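PDB 3EWM: uncharacterized sugar kinase PH1459, which probably phosphorylates a sugar, perhaps fructose, with ATP as phosphate donor, and belongs to the PfkB family of carbohydrate kinases. Local coordinates for residues Phe91-Leu94 and Pro99-Leu102; Ser16-Glu19 and Asp24-Leu27; Leu163-Trp168 and Val196-Asn201; Thr243-Ala248 and Ala277-Lys282. All coordinates share one frame; numbering follows the deposited sequence.

Interaction 1 of 4, residues Phe91-Leu94 and Pro99-Leu102; sequences FVQL and PSFL
F91 and L102 form an antiparallel hydrogen-bonded pair and exchange two backbone bonds. F91 N donates to L102 O at 2.9 Å, and L102 N donates to F91 O at 2.7 Å. Q93 and S100 repeat the pattern. Q93 N reaches S100 O at 2.7 Å, and S100 N reaches Q93 O at 2.9 Å, the latter more bent at its hydrogen (144°). Between them lies the non-hydrogen-bonded pair V92 and F101, where F101 CA makes a CA-H...O contact of 3.0 Å to F91 O. Strands 88-93 and 100-103 thus make a beta hairpin at one edge of the four-stranded sheet, which probably corresponds to the lid of related PfkB sugar kinases.

Side chains meet mostly on the face that carries F91, Q93, S100 and L102. F91 CB packs on L102 CB at 4.3 Å. The F91 ring presents its edge to L102 O. F28 of the same chain and F61 of the second subunit each meet this ring edge-to-face. S100 OG rests on Q93 CB at 3.5 Å. Q93 has CG anti to the backbone N (chi1 177°) and then bends at chi2. This takes its amide away from S100, and NE2 bonds to E18 O and G20 O. On the other face V92 CG1 only brushes F101 CB at 4.4 Å, and the F101 ring turns off to pack on R164.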
loop_
_atom_site.group_PDB
_atom_site.type_symbol
_atom_site.label_atom_id
_atom_site.label_comp_id
_atom_site.label_asym_id
_atom_site.label_seq_id
_atom_site.Cartn_x
_atom_site.Cartn_y
_atom_site.Cartn_z
ATOM N N PHE A 91 -2.610 -1.865 5.783
ATOM C CA PHE A 91 -2.927 -0.813 6.740
ATOM C C PHE A 91 -3.810 -1.435 7.793
ATOM O O PHE A 91 -4.780 -2.104 7.466
ATOM C CB PHE A 91 -3.631 0.338 6.037
ATOM C CG PHE A 91 -2.774 0.997 4.995
ATOM C CD1 PHE A 91 -1.960 2.090 5.333
ATOM C CD2 PHE A 91 -2.744 0.508 3.687
ATOM C CE1 PHE A 91 -1.149 2.683 4.388
ATOM C CE2 PHE A 91 -1.928 1.106 2.732
ATOM C CZ PHE A 91 -1.128 2.190 3.092
ATOM N N VAL A 92 -3.430 -1.261 9.047
ATOM C CA VAL A 92 -4.041 -2.026 10.112
ATOM C C VAL A 92 -4.527 -1.091 11.204
ATOM O O VAL A 92 -3.839 -0.138 11.583
ATOM C CB VAL A 92 -3.086 -3.162 10.655
ATOM C CG1 VAL A 92 -2.403 -3.866 9.516
ATOM C CG2 VAL A 92 -2.024 -2.595 11.509
ATOM N N GLN A 93 -5.761 -1.314 11.628
ATOM C CA GLN A 93 -6.233 -0.715 12.864
ATOM C C GLN A 93 -6.398 -1.851 13.862
ATOM O O GLN A 93 -7.321 -2.666 13.752
ATOM C CB GLN A 93 -7.529 0.067 12.669
ATOM C CG GLN A 93 -8.111 0.653 13.973
ATOM C CD GLN A 93 -7.088 1.454 14.779
ATOM O OE1 GLN A 93 -6.277 0.887 15.510
ATOM N NE2 GLN A 93 -7.145 2.777 14.664
ATOM N N LEU A 94 -5.496 -1.905 14.836
ATOM C CA LEU A 94 -5.542 -2.965 15.847
ATOM C C LEU A 94 -6.462 -2.602 17.014
ATOM O O LEU A 94 -6.917 -3.483 17.728
ATOM C CB LEU A 94 -4.129 -3.301 16.362
ATOM C CG LEU A 94 -3.109 -3.824 15.347
ATOM C CD1 LEU A 94 -1.694 -3.820 15.957
ATOM C CD2 LEU A 94 -3.466 -5.223 14.840
ATOM N N PRO A 99 -11.393 -4.333 15.139
ATOM C CA PRO A 99 -10.135 -4.101 14.432
ATOM C C PRO A 99 -10.273 -4.338 12.934
ATOM O O PRO A 99 -10.977 -5.267 12.501
ATOM C CB PRO A 99 -9.180 -5.134 15.047
ATOM C CG PRO A 99 -10.056 -6.163 15.659
ATOM C CD PRO A 99 -11.255 -5.406 16.143
ATOM N N SER A 100 -9.591 -3.514 12.147
ATOM C CA SER A 100 -9.766 -3.561 10.710
ATOM C C SER A 100 -8.435 -3.498 9.998
ATOM O O SER A 100 -7.400 -3.145 10.586
ATOM C CB SER A 100 -10.658 -2.410 10.245
ATOM O OG SER A 100 -10.039 -1.168 10.518
ATOM N N PHE A 101 -8.465 -3.852 8.724
ATOM C CA PHE A 101 -7.270 -3.747 7.922
ATOM C C PHE A 101 -7.639 -3.482 6.467
ATOM O O PHE A 101 -8.766 -3.734 6.029
ATOM C CB PHE A 101 -6.394 -4.995 8.080
ATOM C CG PHE A 101 -7.048 -6.232 7.618
ATOM C CD1 PHE A 101 -6.847 -6.682 6.318
ATOM C CD2 PHE A 101 -7.888 -6.949 8.467
ATOM C CE1 PHE A 101 -7.463 -7.829 5.862
ATOM C CE2 PHE A 101 -8.523 -8.090 8.018
ATOM C CZ PHE A 101 -8.305 -8.535 6.714
ATOM N N LEU A 102 -6.683 -2.935 5.738
ATOM C CA LEU A 102 -6.829 -2.752 4.312
ATOM C C LEU A 102 -5.579 -3.328 3.734
ATOM O O LEU A 102 -4.504 -2.735 3.835
ATOM C CB LEU A 102 -6.974 -1.288 3.937
ATOM C CG LEU A 102 -6.963 -0.926 2.449
ATOM C CD1 LEU A 102 -8.066 -1.657 1.636
ATOM C CD2 LEU A 102 -7.093 0.579 2.337
#

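Interaction 2 of 4, residues Ser16-Glu19 and Asp24-Leu27; sequences SVEE and DVRL
A salt bridge between E18 and R26 closes the loop that joins strands 11-16 and 27-33. These strands are antiparallel neighbours in the four-stranded sheet, so the loop forms the long connection of a beta hairpin. E18 has a chi1 of 62° and runs extended beyond CG, which carries its carboxylate across to R26. The carboxylate and guanidinium lie almost coplanar, 13° apart. The E18 OE1 to R26 NH2 pair is modelled very short, so its length is doubtful. E18 OE2 takes two firm bonds, one from R26 N at 2.8 Å and one from R26 NE at 2.8 Å, the latter on its syn lone pair. These grips should fix the rotation of the carboxylate.

At the base of the loop, V17 N donates to L27 O at 2.9 Å. V17 CB and L27 CB pack beside this bond. L27 also pairs with a strand of the second subunit, so the sheet runs on across the interface. Further in, V25 sets both methyls on S16, whose OG bonds to V92 O. V25 CG1 presses tightly on S16 CB at 3.5 Å. With an alanine at V25 both methyls would be gone, and S16 CB and OG would probably lose their cover on that side. Water 1 donates to D24 O at 2.7 Å and weakly to E18 OE2.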
loop_
_atom_site.group_PDB
_atom_site.type_symbol
_atom_site.label_atom_id
_atom_site.label_comp_id
_atom_site.label_asym_id
_atom_site.label_seq_id
_atom_site.Cartn_x
_atom_site.Cartn_y
_atom_site.Cartn_z
ATOM N N SER A 16 -1.896 1.815 12.452
ATOM C CA SER A 16 -2.527 3.003 13.016
ATOM C C SER A 16 -1.941 3.276 14.391
ATOM O O SER A 16 -1.858 2.390 15.248
ATOM C CB SER A 16 -4.031 2.827 13.141
ATOM O OG SER A 16 -4.643 2.491 11.898
ATOM N N VAL A 17 -1.529 4.518 14.585
ATOM C CA VAL A 17 -0.937 4.942 15.831
ATOM C C VAL A 17 -2.019 5.484 16.776
ATOM O O VAL A 17 -1.805 5.605 17.988
ATOM C CB VAL A 17 0.197 5.959 15.538
ATOM C CG1 VAL A 17 0.376 6.906 16.656
ATOM C CG2 VAL A 17 1.494 5.196 15.285
ATOM N N GLU A 18 -3.179 5.793 16.216
ATOM C CA GLU A 18 -4.317 6.245 17.003
ATOM C C GLU A 18 -5.541 5.386 16.756
ATOM O O GLU A 18 -5.577 4.569 15.827
ATOM C CB GLU A 18 -4.633 7.699 16.686
ATOM C CG GLU A 18 -5.026 7.919 15.238
ATOM C CD GLU A 18 -5.080 9.369 14.887
ATOM O OE1 GLU A 18 -5.238 10.202 15.819
ATOM O OE2 GLU A 18 -4.961 9.678 13.688
ATOM N N GLU A 19 -6.545 5.581 17.600
ATOM C CA GLU A 19 -7.832 4.922 17.423
ATOM C C GLU A 19 -8.602 5.515 16.258
ATOM O O GLU A 19 -8.329 6.634 15.819
ATOM C CB GLU A 19 -8.653 4.989 18.713
ATOM C CG GLU A 19 -7.949 4.231 19.832
ATOM C CD GLU A 19 -8.873 3.399 20.687
ATOM O OE1 GLU A 19 -9.731 2.656 20.139
ATOM O OE2 GLU A 19 -8.709 3.469 21.919
ATOM N N ASP A 24 -10.008 7.464 8.859
ATOM C CA ASP A 24 -9.717 8.672 9.621
ATOM C C ASP A 24 -8.353 8.682 10.292
ATOM O O ASP A 24 -7.884 9.737 10.706
ATOM C CB ASP A 24 -10.796 8.906 10.675
ATOM C CG ASP A 24 -12.190 8.933 10.083
ATOM O OD1 ASP A 24 -12.434 9.714 9.138
ATOM O OD2 ASP A 24 -13.027 8.142 10.562
ATOM N N VAL A 25 -7.734 7.512 10.413
ATOM C CA VAL A 25 -6.407 7.409 11.011
ATOM C C VAL A 25 -5.390 8.246 10.220
ATOM O O VAL A 25 -5.311 8.154 9.007
ATOM C CB VAL A 25 -5.931 5.954 11.148
ATOM C CG1 VAL A 25 -4.439 5.924 11.565
ATOM C CG2 VAL A 25 -6.766 5.227 12.195
ATOM N N ARG A 26 -4.628 9.061 10.950
ATOM C CA ARG A 26 -3.724 10.034 10.352
ATOM C C ARG A 26 -2.327 9.481 10.242
ATOM O O ARG A 26 -1.583 9.873 9.357
ATOM C CB ARG A 26 -3.638 11.301 11.222
ATOM C CG ARG A 26 -4.901 12.133 11.306
ATOM C CD ARG A 26 -4.811 13.124 12.492
ATOM N NE ARG A 26 -5.186 12.498 13.759
ATOM C CZ ARG A 26 -5.608 13.159 14.833
ATOM N NH1 ARG A 26 -5.702 14.485 14.816
ATOM N NH2 ARG A 26 -5.943 12.489 15.924
ATOM N N LEU A 27 -1.958 8.618 11.180
ATOM C CA LEU A 27 -0.566 8.220 11.343
ATOM C C LEU A 27 -0.419 6.713 11.380
ATOM O O LEU A 27 -1.136 6.032 12.096
ATOM C CB LEU A 27 0.016 8.766 12.655
ATOM C CG LEU A 27 0.692 10.128 12.889
ATOM C CD1 LEU A 27 1.443 10.723 11.708
ATOM C CD2 LEU A 27 -0.250 11.134 13.540
HETATM O O HOH W 1 -7.701 10.434 13.327
#

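Interaction 3 of 4, residues Leu163-Trp168 and Val196-Asn201; sequences LRLDLW and VLYLEN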
loop_
_atom_site.group_PDB
_atom_site.type_symbol
_atom_site.label_atom_id
_atom_site.label_comp_id
_atom_site.label_asym_id
_atom_site.label_seq_id
_atom_site.Cartn_x
_atom_site.Cartn_y
_atom_site.Cartn_z
ATOM N N LEU A 163 -8.035 -17.167 9.333
ATOM C CA LEU A 163 -9.015 -16.906 8.302
ATOM C C LEU A 163 -9.354 -15.423 8.210
ATOM O O LEU A 163 -9.716 -14.802 9.208
ATOM C CB LEU A 163 -10.269 -17.764 8.497
ATOM C CG LEU A 163 -11.183 -17.792 7.266
ATOM C CD1 LEU A 163 -10.390 -17.945 5.944
ATOM C CD2 LEU A 163 -12.209 -18.900 7.399
ATOM N N ARG A 164 -9.220 -14.883 6.995
ATOM C CA ARG A 164 -9.493 -13.492 6.703
ATOM C C ARG A 164 -10.526 -13.451 5.586
ATOM O O ARG A 164 -10.181 -13.385 4.405
ATOM C CB ARG A 164 -8.197 -12.770 6.290
ATOM C CG ARG A 164 -7.125 -12.733 7.380
ATOM C CD ARG A 164 -7.627 -11.987 8.621
ATOM N NE ARG A 164 -6.606 -11.857 9.664
ATOM C CZ ARG A 164 -6.488 -12.659 10.723
ATOM N NH1 ARG A 164 -7.308 -13.704 10.899
ATOM N NH2 ARG A 164 -5.524 -12.427 11.608
ATOM N N LEU A 165 -11.796 -13.495 5.983
ATOM C CA LEU A 165 -12.930 -13.547 5.045
ATOM C C LEU A 165 -12.889 -12.479 3.964
ATOM O O LEU A 165 -13.263 -12.736 2.822
ATOM C CB LEU A 165 -14.270 -13.486 5.800
ATOM C CG LEU A 165 -14.678 -14.705 6.627
ATOM C CD1 LEU A 165 -16.162 -14.607 7.022
ATOM C CD2 LEU A 165 -14.422 -16.001 5.870
ATOM N N ASP A 166 -12.410 -11.288 4.323
ATOM C CA ASP A 166 -12.336 -10.177 3.384
ATOM C C ASP A 166 -11.415 -10.474 2.211
ATOM O O ASP A 166 -11.564 -9.883 1.142
ATOM C CB ASP A 166 -11.897 -8.887 4.092
ATOM C CG ASP A 166 -12.965 -8.344 5.032
ATOM O OD1 ASP A 166 -14.133 -8.812 4.964
ATOM O OD2 ASP A 166 -12.628 -7.452 5.846
ATOM N N LEU A 167 -10.484 -11.402 2.401
ATOM C CA LEU A 167 -9.552 -11.757 1.337
ATOM C C LEU A 167 -10.146 -12.739 0.345
ATOM O O LEU A 167 -9.531 -13.042 -0.674
ATOM C CB LEU A 167 -8.245 -12.313 1.903
ATOM C CG LEU A 167 -7.423 -11.367 2.784
ATOM C CD1 LEU A 167 -6.057 -12.001 3.047
ATOM C CD2 LEU A 167 -7.263 -10.012 2.136
ATOM N N TRP A 168 -11.339 -13.229 0.647
ATOM C CA TRP A 168 -11.947 -14.255 -0.186
ATOM C C TRP A 168 -13.305 -13.880 -0.745
ATOM O O TRP A 168 -14.054 -14.758 -1.174
ATOM C CB TRP A 168 -12.089 -15.541 0.608
ATOM C CG TRP A 168 -10.805 -16.112 1.052
ATOM C CD1 TRP A 168 -10.173 -15.887 2.241
ATOM C CD2 TRP A 168 -9.992 -17.033 0.325
ATOM N NE1 TRP A 168 -9.011 -16.619 2.299
ATOM C CE2 TRP A 168 -8.875 -17.326 1.131
ATOM C CE3 TRP A 168 -10.100 -17.641 -0.935
ATOM C CZ2 TRP A 168 -7.876 -18.211 0.727
ATOM C CZ3 TRP A 168 -9.105 -18.518 -1.339
ATOM C CH2 TRP A 168 -8.010 -18.796 -0.507
ATOM N N VAL A 196 -12.978 -22.766 13.745
ATOM C CA VAL A 196 -13.404 -24.164 13.825
ATOM C C VAL A 196 -14.894 -24.224 13.533
ATOM O O VAL A 196 -15.325 -24.969 12.656
ATOM C CB VAL A 196 -13.092 -24.784 15.197
ATOM C CG1 VAL A 196 -13.768 -26.158 15.350
ATOM C CG2 VAL A 196 -11.603 -24.911 15.361
ATOM N N LEU A 197 -15.665 -23.394 14.237
ATOM C CA LEU A 197 -17.115 -23.389 14.078
ATOM C C LEU A 197 -17.480 -23.061 12.626
ATOM O O LEU A 197 -18.287 -23.749 12.002
ATOM C CB LEU A 197 -17.757 -22.375 15.031
ATOM C CG LEU A 197 -19.287 -22.352 15.015
ATOM C CD1 LEU A 197 -19.869 -23.705 15.477
ATOM C CD2 LEU A 197 -19.802 -21.197 15.876
ATOM N N TYR A 198 -16.849 -22.026 12.091
ATOM C CA TYR A 198 -17.170 -21.543 10.761
ATOM C C TYR A 198 -16.918 -22.611 9.696
ATOM O O TYR A 198 -17.777 -22.904 8.836
ATOM C CB TYR A 198 -16.373 -20.270 10.466
ATOM C CG TYR A 198 -16.646 -19.706 9.093
ATOM C CD1 TYR A 198 -17.814 -18.997 8.836
ATOM C CD2 TYR A 198 -15.734 -19.891 8.048
ATOM C CE1 TYR A 198 -18.068 -18.469 7.565
ATOM C CE2 TYR A 198 -15.976 -19.375 6.779
ATOM C CZ TYR A 198 -17.144 -18.672 6.544
ATOM O OH TYR A 198 -17.388 -18.169 5.290
ATOM N N LEU A 199 -15.734 -23.196 9.764
ATOM C CA LEU A 199 -15.318 -24.166 8.780
ATOM C C LEU A 199 -15.997 -25.517 8.939
ATOM O O LEU A 199 -16.491 -26.080 7.963
ATOM C CB LEU A 199 -13.807 -24.296 8.807
ATOM C CG LEU A 199 -13.108 -23.030 8.289
ATOM C CD1 LEU A 199 -11.607 -23.164 8.428
ATOM C CD2 LEU A 199 -13.498 -22.773 6.855
ATOM N N GLU A 200 -16.066 -26.011 10.172
ATOM C CA GLU A 200 -16.642 -27.335 10.420
ATOM C C GLU A 200 -18.118 -27.377 10.088
ATOM O O GLU A 200 -18.627 -28.418 9.676
ATOM C CB GLU A 200 -16.371 -27.801 11.845
ATOM C CG GLU A 200 -14.903 -28.115 12.071
ATOM C CD GLU A 200 -14.644 -28.940 13.308
ATOM O OE1 GLU A 200 -15.485 -28.926 14.233
ATOM O OE2 GLU A 200 -13.578 -29.591 13.348
ATOM N N ASN A 201 -18.782 -26.230 10.227
ATOM C CA ASN A 201 -20.163 -26.075 9.803
ATOM C C ASN A 201 -20.365 -26.025 8.296
ATOM O O ASN A 201 -21.499 -25.988 7.816
ATOM C CB ASN A 201 -20.795 -24.855 10.479
ATOM C CG ASN A 201 -21.194 -25.158 11.900
ATOM O OD1 ASN A 201 -21.087 -26.316 12.347
ATOM N ND2 ASN A 201 -21.642 -24.148 12.622
#
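Y198 meets L163 and L165 through the CD2-CE2 side of its ring and its hydroxyl. L163 comes in across the tyrosine at about a right angle. Its CD2 methyl lies 3.7 Å from Y198 CD2 and nearly as close to CE2. L165 approaches from the direction opposite to the tyrosine. Its CD2 is 3.8 Å from Y198 CE2 and 3.7 Å from Y198 OH. Both methyls stand obliquely to the ring. Y198 has CG anti to the backbone N (chi1 180°), which throws the ring out from helix 193-200 to the loop. A serine in place of Y198 would probably leave the L163 and L165 methyls without their partner and open a gap between loop and helix.

The contact joins the loop after strand 156-160 to the helix after strand 188-192, its parallel neighbour in the large sheet. Helix 172-185 makes the beta-alpha-beta crossover between the two strands. The L163 side chain is about 10 Å from that of K190, an ATP-binding residue.

L163 has further partners. Its CD2 also touches L199 CD2 at 4.1 Å, and L179 of the crossover helix packs on it. Its backbone N bonds to E195 OE2, earlier in the same helix as Y198. Its carbonyl oxygen receives R164 NH1 at 3.1 Å, from well above the carbonyl plane. L165 begins a 3-10 turn, in which W168 N bonds to L165 O at 2.9 Å.

Interaction 4 of 4, residues Thr243-Ala248 and Ala277-Lys282; sequences TGAGDA and ALSTQK
S279 projects toward A245 and A248, and its short side chain makes the close contacts with that helix start. S279 CB lies 3.6 Å from A248 CB. S279 OG lies 3.3 Å from A245 CA and 3.6 Å from A245 CB. The chi1 of 75° tucks OG back over its own backbone, where it reaches A276 O in a hydrogen bond, so the polar atom is satisfied although it rests on carbon. No hydrogen bond joins the two segments directly. The two alanines offer only methyls, so the backbones come close, with CA of A245 and CA of S279 5.6 Å apart.

T280 takes a similar torsion (chi1 71°), and its hydroxyl also turns back. T280 OG1 donates to A277 O at 2.7 Å, nearly in line with the carbonyl. T280 N donates to the same oxygen, so A277 O accepts two bonds. A type I turn runs from S279 to K282. Water 2 accepts from G244 N at 3.1 Å and sits 2.9 Å from K282 O, to which it probably donates. A backbone bond between T280 and D241 also ties this turn to the loop before T243.

D247 OD2 bonds to N38 ND2 of helix 35-45. The side chain of A245 is about 9 Å from those of K190 and T215, which bind ATP. The run from D241 to D247, Asp-Thr-Thr-Gly-Ala-Gly-Asp, belongs to the second PfkB signature, whose glycine-rich helix start in related kinases forms the anion hole for the transferred phosphate.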
loop_
_atom_site.group_PDB
_atom_site.type_symbol
_atom_site.label_atom_id
_atom_site.label_comp_id
_atom_site.label_asym_id
_atom_site.label_seq_id
_atom_site.Cartn_x
_atom_site.Cartn_y
_atom_site.Cartn_z
ATOM N N THR A 243 -0.900 -8.432 20.369
ATOM C CA THR A 243 -0.906 -8.504 18.899
ATOM C C THR A 243 -0.116 -9.695 18.365
ATOM O O THR A 243 -0.568 -10.391 17.446
ATOM C CB THR A 243 -0.337 -7.220 18.253
ATOM O OG1 THR A 243 -1.032 -6.080 18.768
ATOM C CG2 THR A 243 -0.516 -7.283 16.729
ATOM N N GLY A 244 1.061 -9.917 18.934
ATOM C CA GLY A 244 1.935 -10.992 18.469
ATOM C C GLY A 244 1.752 -12.340 19.133
ATOM O O GLY A 244 2.479 -13.281 18.810
ATOM N N ALA A 245 0.789 -12.446 20.050
ATOM C CA ALA A 245 0.617 -13.649 20.886
ATOM C C ALA A 245 0.315 -14.919 20.108
ATOM O O ALA A 245 0.805 -15.988 20.465
ATOM C CB ALA A 245 -0.472 -13.437 21.961
ATOM N N GLY A 246 -0.482 -14.789 19.051
ATOM C CA GLY A 246 -0.914 -15.929 18.251
ATOM C C GLY A 246 0.260 -16.504 17.479
ATOM O O GLY A 246 0.453 -17.720 17.417
ATOM N N ASP A 247 1.040 -15.620 16.890
ATOM C CA ASP A 247 2.218 -16.057 16.141
ATOM C C ASP A 247 3.337 -16.540 17.061
ATOM O O ASP A 247 4.066 -17.449 16.707
ATOM C CB ASP A 247 2.680 -14.975 15.201
ATOM C CG ASP A 247 1.660 -14.699 14.109
ATOM O OD1 ASP A 247 0.909 -15.631 13.727
ATOM O OD2 ASP A 247 1.597 -13.557 13.650
ATOM N N ALA A 248 3.472 -15.899 18.221
ATOM C CA ALA A 248 4.350 -16.376 19.291
ATOM C C ALA A 248 3.952 -17.796 19.712
ATOM O O ALA A 248 4.798 -18.690 19.822
ATOM C CB ALA A 248 4.279 -15.448 20.467
ATOM N N ALA A 277 2.156 -16.169 26.983
ATOM C CA ALA A 277 1.994 -15.293 28.146
ATOM C C ALA A 277 3.079 -14.222 28.137
ATOM O O ALA A 277 2.792 -13.020 28.230
ATOM C CB ALA A 277 2.061 -16.108 29.443
ATOM N N LEU A 278 4.325 -14.670 27.993
ATOM C CA LEU A 278 5.468 -13.756 27.973
ATOM C C LEU A 278 5.442 -12.827 26.760
ATOM O O LEU A 278 5.898 -11.692 26.852
ATOM C CB LEU A 278 6.800 -14.511 28.044
ATOM C CG LEU A 278 7.239 -15.245 29.323
ATOM C CD1 LEU A 278 8.700 -15.634 29.182
ATOM C CD2 LEU A 278 7.018 -14.438 30.595
ATOM N N SER A 279 4.883 -13.290 25.641
ATOM C CA SER A 279 4.774 -12.436 24.446
ATOM C C SER A 279 3.924 -11.200 24.688
ATOM O O SER A 279 4.094 -10.180 24.003
ATOM C CB SER A 279 4.223 -13.195 23.231
ATOM O OG SER A 279 2.835 -13.409 23.336
ATOM N N THR A 280 3.004 -11.289 25.650
ATOM C CA THR A 280 2.095 -10.179 25.921
ATOM C C THR A 280 2.795 -8.975 26.532
ATOM O O THR A 280 2.203 -7.905 26.614
ATOM C CB THR A 280 0.922 -10.555 26.832
ATOM O OG1 THR A 280 1.401 -10.760 28.170
ATOM C CG2 THR A 280 0.189 -11.802 26.321
ATOM N N GLN A 281 4.037 -9.160 26.966
ATOM C CA GLN A 281 4.801 -8.111 27.623
ATOM C C GLN A 281 5.641 -7.329 26.611
ATOM O O GLN A 281 6.310 -6.372 26.977
ATOM C CB GLN A 281 5.689 -8.712 28.714
ATOM C CG GLN A 281 4.912 -9.526 29.720
ATOM C CD GLN A 281 3.796 -8.720 30.357
ATOM O OE1 GLN A 281 2.612 -8.931 30.075
ATOM N NE2 GLN A 281 4.167 -7.779 31.194
ATOM N N LYS A 282 5.565 -7.739 25.344
ATOM C CA LYS A 282 6.369 -7.185 24.269
ATOM C C LYS A 282 5.442 -6.593 23.190
ATOM O O LYS A 282 4.404 -7.179 22.851
ATOM C CB LYS A 282 7.284 -8.278 23.676
ATOM C CG LYS A 282 8.280 -8.920 24.697
ATOM C CD LYS A 282 9.048 -10.122 24.123
ATOM C CE LYS A 282 10.574 -10.003 24.341
ATOM N NZ LYS A 282 11.348 -10.590 23.178
HETATM O O HOH W 2 2.493 -7.927 20.803
#

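In the fold
Along the chain the contacts come in the order interaction 2, 1, 3, 4, none nested in another. Interactions 1 and 2 have centres 10 Å apart and share the four-stranded sheet. Both touch the second subunit, so this sheet belongs to the dimer interface. Interactions 3 and 4 lie in the body of the kinase, where the large sheet carries the ATP-binding residues. Their centres are 23 Å apart, and their nearest atoms about 7 Å. Interaction 1 bridges the two parts: F101 packs on R164 of interaction 3, and L94 on T243 of interaction 4. The small sheet and the nucleotide-binding body therefore meet in part through the hairpin 88-103, while interaction 2 lies farther out.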